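Local coordinates for protein Bse634I restriction endonuclease (Geobacillus stearothermophilus, PDB 1KNV) that is a type II restriction endonuclease of the PDDEXK clan, cutting double-stranded DNA at a specific recognition sequence, probably with the help of metal ions, at residues 27-39 with 164-176. Residues are numbered along the deposited sequence; the frame is centred on the assembly and turned at random. Where two conformers were deposited one is given.
Sequences FNALIELYHHQTP and INKLTHENIDVAL
With chi1 -57° setting CG1 of Ile-31 anti to the carbonyl carbon, its CG2 branch comes to lie 3.5 Å from Leu-167 O, and CG1 faces Ile-172 CD1. Leu-167, its CG likewise anti to the carbonyl carbon (chi1 -55°), points the same way as Tyr-34 and lies beside it, CG 3.7 Å from Tyr-34 CB, while its CD1 meets Leu-30 CB at 3.8 Å. Just past the helix end, Tyr-34 O accepts from Leu-167 N (3.0 Å), the donor in the carbonyl plane. The bent chain of Lys-166 curls over His-35 O, to which NZ gives a weak bond. Ile-172 CD1 packs on Leu-30 CD1 at 4.0 Å, and Leu-176 CD1 approaches Phe-27 CE2 at 3.9 Å. Cutting Ile-31 back to an alanine is likely to open a gap beside Ile-172 CD1 and Leu-167 O. Thr-168 and Asn-171 form a capping box that starts helix 169-176, and Asn-171 ND2 also holds Lys-166 O (2.6 Å). This is plain packing of helix 27-33 and its following loop against the start of helix 169-176, the segment axes approaching to 10.5 Å at 127°; Leu-30 continues onto Trp-78 and Val-81 of helix 68-93 and onto Leu-50 of helix 43-60.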
loop_
_atom_site.group_PDB
_atom_site.type_symbol
_atom_site.label_atom_id
_atom_site.label_comp_id
_atom_site.label_asym_id
_atom_site.label_seq_id
_atom_site.Cartn_x
_atom_site.Cartn_y
_atom_site.Cartn_z
ATOM N N PHE B 27 -9.220 45.266 17.319
ATOM C CA PHE B 27 -7.824 45.524 17.630
ATOM C C PHE B 27 -7.606 46.746 18.504
ATOM O O PHE B 27 -6.711 46.752 19.348
ATOM C CB PHE B 27 -7.036 45.618 16.324
ATOM C CG PHE B 27 -7.175 44.393 15.462
ATOM C CD1 PHE B 27 -7.487 44.503 14.115
ATOM C CD2 PHE B 27 -7.020 43.120 16.012
ATOM C CE1 PHE B 27 -7.645 43.360 13.321
ATOM C CE2 PHE B 27 -7.175 41.975 15.231
ATOM C CZ PHE B 27 -7.488 42.095 13.884
ATOM N N ASN B 28 -8.420 47.780 18.319
ATOM C CA ASN B 28 -8.286 48.974 19.146
ATOM C C ASN B 28 -8.777 48.649 20.551
ATOM O O ASN B 28 -8.282 49.196 21.535
ATOM C CB ASN B 28 -9.085 50.146 18.571
ATOM C CG ASN B 28 -8.607 50.554 17.189
ATOM O OD1 ASN B 28 -7.410 50.507 16.885
ATOM N ND2 ASN B 28 -9.544 50.973 16.346
ATOM N N ALA B 29 -9.747 47.748 20.639
ATOM C CA ALA B 29 -10.279 47.346 21.929
ATOM C C ALA B 29 -9.163 46.673 22.711
ATOM O O ALA B 29 -8.982 46.940 23.902
ATOM C CB ALA B 29 -11.444 46.379 21.747
ATOM N N LEU B 30 -8.411 45.807 22.032
ATOM C CA LEU B 30 -7.310 45.075 22.658
ATOM C C LEU B 30 -6.214 45.993 23.172
ATOM O O LEU B 30 -5.779 45.878 24.317
ATOM C CB LEU B 30 -6.703 44.079 21.671
ATOM C CG LEU B 30 -7.514 42.815 21.407
ATOM C CD1 LEU B 30 -6.899 42.057 20.265
ATOM C CD2 LEU B 30 -7.548 41.958 22.648
ATOM N N ILE B 31 -5.766 46.896 22.314
ATOM C CA ILE B 31 -4.711 47.829 22.674
ATOM C C ILE B 31 -5.131 48.715 23.844
ATOM O O ILE B 31 -4.384 48.882 24.808
ATOM C CB ILE B 31 -4.340 48.706 21.471
ATOM C CG1 ILE B 31 -3.927 47.812 20.302
ATOM C CG2 ILE B 31 -3.209 49.645 21.841
ATOM C CD1 ILE B 31 -3.603 48.571 19.063
ATOM N N GLU B 32 -6.335 49.272 23.745
ATOM C CA GLU B 32 -6.882 50.139 24.777
ATOM C C GLU B 32 -6.965 49.443 26.125
ATOM O O GLU B 32 -6.800 50.084 27.159
ATOM C CB GLU B 32 -8.277 50.646 24.366
ATOM C CG GLU B 32 -8.239 51.874 23.452
ATOM C CD GLU B 32 -9.603 52.198 22.866
ATOM O OE1 GLU B 32 -10.615 51.922 23.547
ATOM O OE2 GLU B 32 -9.651 52.730 21.735
ATOM N N LEU B 33 -7.216 48.141 26.123
ATOM C CA LEU B 33 -7.335 47.430 27.390
ATOM C C LEU B 33 -6.067 46.668 27.775
ATOM O O LEU B 33 -5.995 46.094 28.859
ATOM C CB LEU B 33 -8.514 46.472 27.363
ATOM C CG LEU B 33 -9.899 47.062 27.217
ATOM C CD1 LEU B 33 -10.946 45.962 27.270
ATOM C CD2 LEU B 33 -10.080 48.041 28.334
ATOM N N TYR B 34 -5.055 46.685 26.912
ATOM C CA TYR B 34 -3.803 46.002 27.229
ATOM C C TYR B 34 -2.551 46.826 26.935
ATOM O O TYR B 34 -1.608 46.358 26.301
ATOM C CB TYR B 34 -3.732 44.650 26.520
ATOM C CG TYR B 34 -4.865 43.724 26.917
ATOM C CD1 TYR B 34 -6.031 43.656 26.165
ATOM C CD2 TYR B 34 -4.782 42.951 28.063
ATOM C CE1 TYR B 34 -7.091 42.840 26.550
ATOM C CE2 TYR B 34 -5.837 42.139 28.457
ATOM C CZ TYR B 34 -6.982 42.095 27.692
ATOM O OH TYR B 34 -8.037 41.298 28.077
ATOM N N HIS B 35 -2.548 48.055 27.438
ATOM C CA HIS B 35 -1.423 48.962 27.278
ATOM C C HIS B 35 -0.259 48.534 28.151
ATOM O O HIS B 35 0.877 48.901 27.873
ATOM C CB HIS B 35 -1.805 50.389 27.689
ATOM C CG HIS B 35 -2.421 51.203 26.595
ATOM N ND1 HIS B 35 -3.780 51.232 26.358
ATOM C CD2 HIS B 35 -1.866 52.047 25.693
ATOM C CE1 HIS B 35 -4.035 52.062 25.361
ATOM N NE2 HIS B 35 -2.890 52.571 24.939
ATOM N N HIS B 36 -0.531 47.770 29.207
ATOM C CA HIS B 36 0.543 47.374 30.109
ATOM C C HIS B 36 0.696 45.895 30.429
ATOM O O HIS B 36 1.571 45.516 31.206
ATOM C CB HIS B 36 0.434 48.165 31.417
ATOM C CG HIS B 36 0.618 49.645 31.247
ATOM N ND1 HIS B 36 -0.354 50.463 30.713
ATOM C CD2 HIS B 36 1.673 50.447 31.528
ATOM C CE1 HIS B 36 0.091 51.706 30.670
ATOM N NE2 HIS B 36 1.319 51.724 31.159
ATOM N N GLN B 37 -0.134 45.053 29.837
ATOM C CA GLN B 37 -0.028 43.623 30.096
ATOM C C GLN B 37 -0.721 42.819 29.012
ATOM O O GLN B 37 -1.510 43.358 28.231
ATOM C CB GLN B 37 -0.673 43.277 31.435
ATOM C CG GLN B 37 -2.190 43.426 31.423
ATOM C CD GLN B 37 -2.856 42.724 32.589
ATOM O OE1 GLN B 37 -2.629 43.077 33.744
ATOM N NE2 GLN B 37 -3.681 41.718 32.292
ATOM N N THR B 38 -0.420 41.527 28.964
ATOM C CA THR B 38 -1.070 40.650 28.006
ATOM C C THR B 38 -2.142 39.918 28.792
ATOM O O THR B 38 -2.049 39.781 30.012
ATOM C CB THR B 38 -0.095 39.625 27.379
ATOM O OG1 THR B 38 0.693 39.010 28.408
ATOM C CG2 THR B 38 0.809 40.304 26.351
ATOM N N PRO B 39 -3.189 39.453 28.107
ATOM C CA PRO B 39 -4.294 38.730 28.744
ATOM C C PRO B 39 -3.839 37.593 29.666
ATOM O O PRO B 39 -2.940 36.828 29.322
ATOM C CB PRO B 39 -5.093 38.230 27.548
ATOM C CG PRO B 39 -4.894 39.339 26.538
ATOM C CD PRO B 39 -3.420 39.614 26.660
ATOM N N ILE B 164 6.066 39.602 24.044
ATOM C CA ILE B 164 5.059 40.646 23.914
ATOM C C ILE B 164 4.494 40.876 25.316
ATOM O O ILE B 164 3.822 40.013 25.880
ATOM C CB ILE B 164 3.939 40.218 22.932
ATOM C CG1 ILE B 164 4.511 40.125 21.513
ATOM C CG2 ILE B 164 2.782 41.203 22.974
ATOM C CD1 ILE B 164 3.559 39.510 20.499
ATOM N N ASN B 165 4.789 42.043 25.872
ATOM C CA ASN B 165 4.353 42.395 27.215
ATOM C C ASN B 165 3.111 43.252 27.254
ATOM O O ASN B 165 2.542 43.479 28.320
ATOM C CB ASN B 165 5.478 43.122 27.924
ATOM C CG ASN B 165 6.700 42.267 28.059
ATOM O OD1 ASN B 165 7.818 42.771 28.168
ATOM N ND2 ASN B 165 6.499 40.952 28.061
ATOM N N LYS B 166 2.705 43.743 26.092
ATOM C CA LYS B 166 1.521 44.575 25.984
ATOM C C LYS B 166 1.119 44.597 24.527
ATOM O O LYS B 166 1.968 44.484 23.644
ATOM C CB LYS B 166 1.818 45.984 26.508
ATOM C CG LYS B 166 3.130 46.577 26.012
ATOM C CD LYS B 166 2.971 47.274 24.667
ATOM C CE LYS B 166 2.186 48.585 24.799
ATOM N NZ LYS B 166 2.925 49.628 25.570
ATOM N N LEU B 167 -0.178 44.735 24.276
ATOM C CA LEU B 167 -0.689 44.735 22.913
ATOM C C LEU B 167 -0.627 46.082 22.215
ATOM O O LEU B 167 -0.994 47.117 22.780
ATOM C CB LEU B 167 -2.126 44.216 22.906
ATOM C CG LEU B 167 -2.324 42.846 23.554
ATOM C CD1 LEU B 167 -3.760 42.406 23.358
ATOM C CD2 LEU B 167 -1.352 41.832 22.949
ATOM N N THR B 168 -0.161 46.050 20.970
ATOM C CA THR B 168 -0.033 47.233 20.128
ATOM C C THR B 168 -0.427 46.839 18.690
ATOM O O THR B 168 -0.396 45.656 18.358
ATOM C CB THR B 168 1.431 47.774 20.131
ATOM O OG1 THR B 168 2.289 46.895 19.387
ATOM C CG2 THR B 168 1.960 47.865 21.557
ATOM N N HIS B 169 -0.791 47.785 17.901
ATOM C CA HIS B 169 -1.182 47.501 16.499
ATOM C C HIS B 169 -0.056 46.759 15.801
ATOM O O HIS B 169 -0.301 45.918 14.939
ATOM C CB HIS B 169 -1.485 48.795 15.737
ATOM C CG HIS B 169 -2.882 49.300 15.924
ATOM N ND1 HIS B 169 -3.174 50.637 16.091
ATOM C CD2 HIS B 169 -4.069 48.648 15.960
ATOM C CE1 HIS B 169 -4.482 50.786 16.230
ATOM N NE2 HIS B 169 -5.044 49.594 16.156
ATOM N N GLU B 170 1.170 47.058 16.182
ATOM C CA GLU B 170 2.324 46.423 15.582
ATOM C C GLU B 170 2.600 44.969 15.995
ATOM O O GLU B 170 2.750 44.106 15.128
ATOM C CB GLU B 170 3.569 47.271 15.820
ATOM C CG GLU B 170 4.763 46.860 14.973
ATOM C CD GLU B 170 6.000 47.702 15.263
ATOM O OE1 GLU B 170 5.850 48.801 15.844
ATOM O OE2 GLU B 170 7.121 47.276 14.903
ATOM N N ASN B 171 2.670 44.670 17.289
ATOM C CA ASN B 171 2.955 43.289 17.640
ATOM C C ASN B 171 1.767 42.361 17.374
ATOM O O ASN B 171 1.943 41.153 17.207
ATOM C CB ASN B 171 3.492 43.155 19.082
ATOM C CG ASN B 171 2.526 43.628 20.131
ATOM O OD1 ASN B 171 1.345 43.807 19.865
ATOM N ND2 ASN B 171 3.027 43.817 21.351
ATOM N N ILE B 172 0.563 42.922 17.301
ATOM C CA ILE B 172 -0.613 42.118 16.991
ATOM C C ILE B 172 -0.557 41.748 15.507
ATOM O O ILE B 172 -0.779 40.601 15.132
ATOM C CB ILE B 172 -1.915 42.882 17.253
ATOM C CG1 ILE B 172 -2.151 43.004 18.750
ATOM C CG2 ILE B 172 -3.087 42.156 16.615
ATOM C CD1 ILE B 172 -3.437 43.715 19.096
ATOM N N ASP B 173 -0.253 42.730 14.665
ATOM C CA ASP B 173 -0.155 42.503 13.229
ATOM C C ASP B 173 0.944 41.471 12.931
ATOM O O ASP B 173 0.781 40.593 12.084
ATOM C CB ASP B 173 0.144 43.833 12.513
ATOM C CG ASP B 173 0.379 43.659 11.014
ATOM O OD1 ASP B 173 -0.568 43.259 10.304
ATOM O OD2 ASP B 173 1.513 43.917 10.543
ATOM N N VAL B 174 2.064 41.573 13.634
ATOM C CA VAL B 174 3.164 40.642 13.427
ATOM C C VAL B 174 2.769 39.215 13.812
ATOM O O VAL B 174 3.154 38.249 13.145
ATOM C CB VAL B 174 4.400 41.070 14.241
ATOM C CG1 VAL B 174 5.416 39.947 14.299
ATOM C CG2 VAL B 174 5.029 42.280 13.599
ATOM N N ALA B 175 1.999 39.083 14.887
ATOM C CA ALA B 175 1.567 37.772 15.356
ATOM C C ALA B 175 0.544 37.135 14.415
ATOM O O ALA B 175 0.459 35.912 14.315
ATOM C CB ALA B 175 0.981 37.891 16.762
ATOM N N LEU B 176 -0.220 37.966 13.714
ATOM C CA LEU B 176 -1.251 37.468 12.813
ATOM C C LEU B 176 -0.834 37.306 11.352
ATOM O O LEU B 176 -1.628 36.832 10.536
ATOM C CB LEU B 176 -2.488 38.375 12.891
ATOM C CG LEU B 176 -3.225 38.447 14.238
ATOM C CD1 LEU B 176 -4.379 39.436 14.141
ATOM C CD2 LEU B 176 -3.741 37.056 14.623
#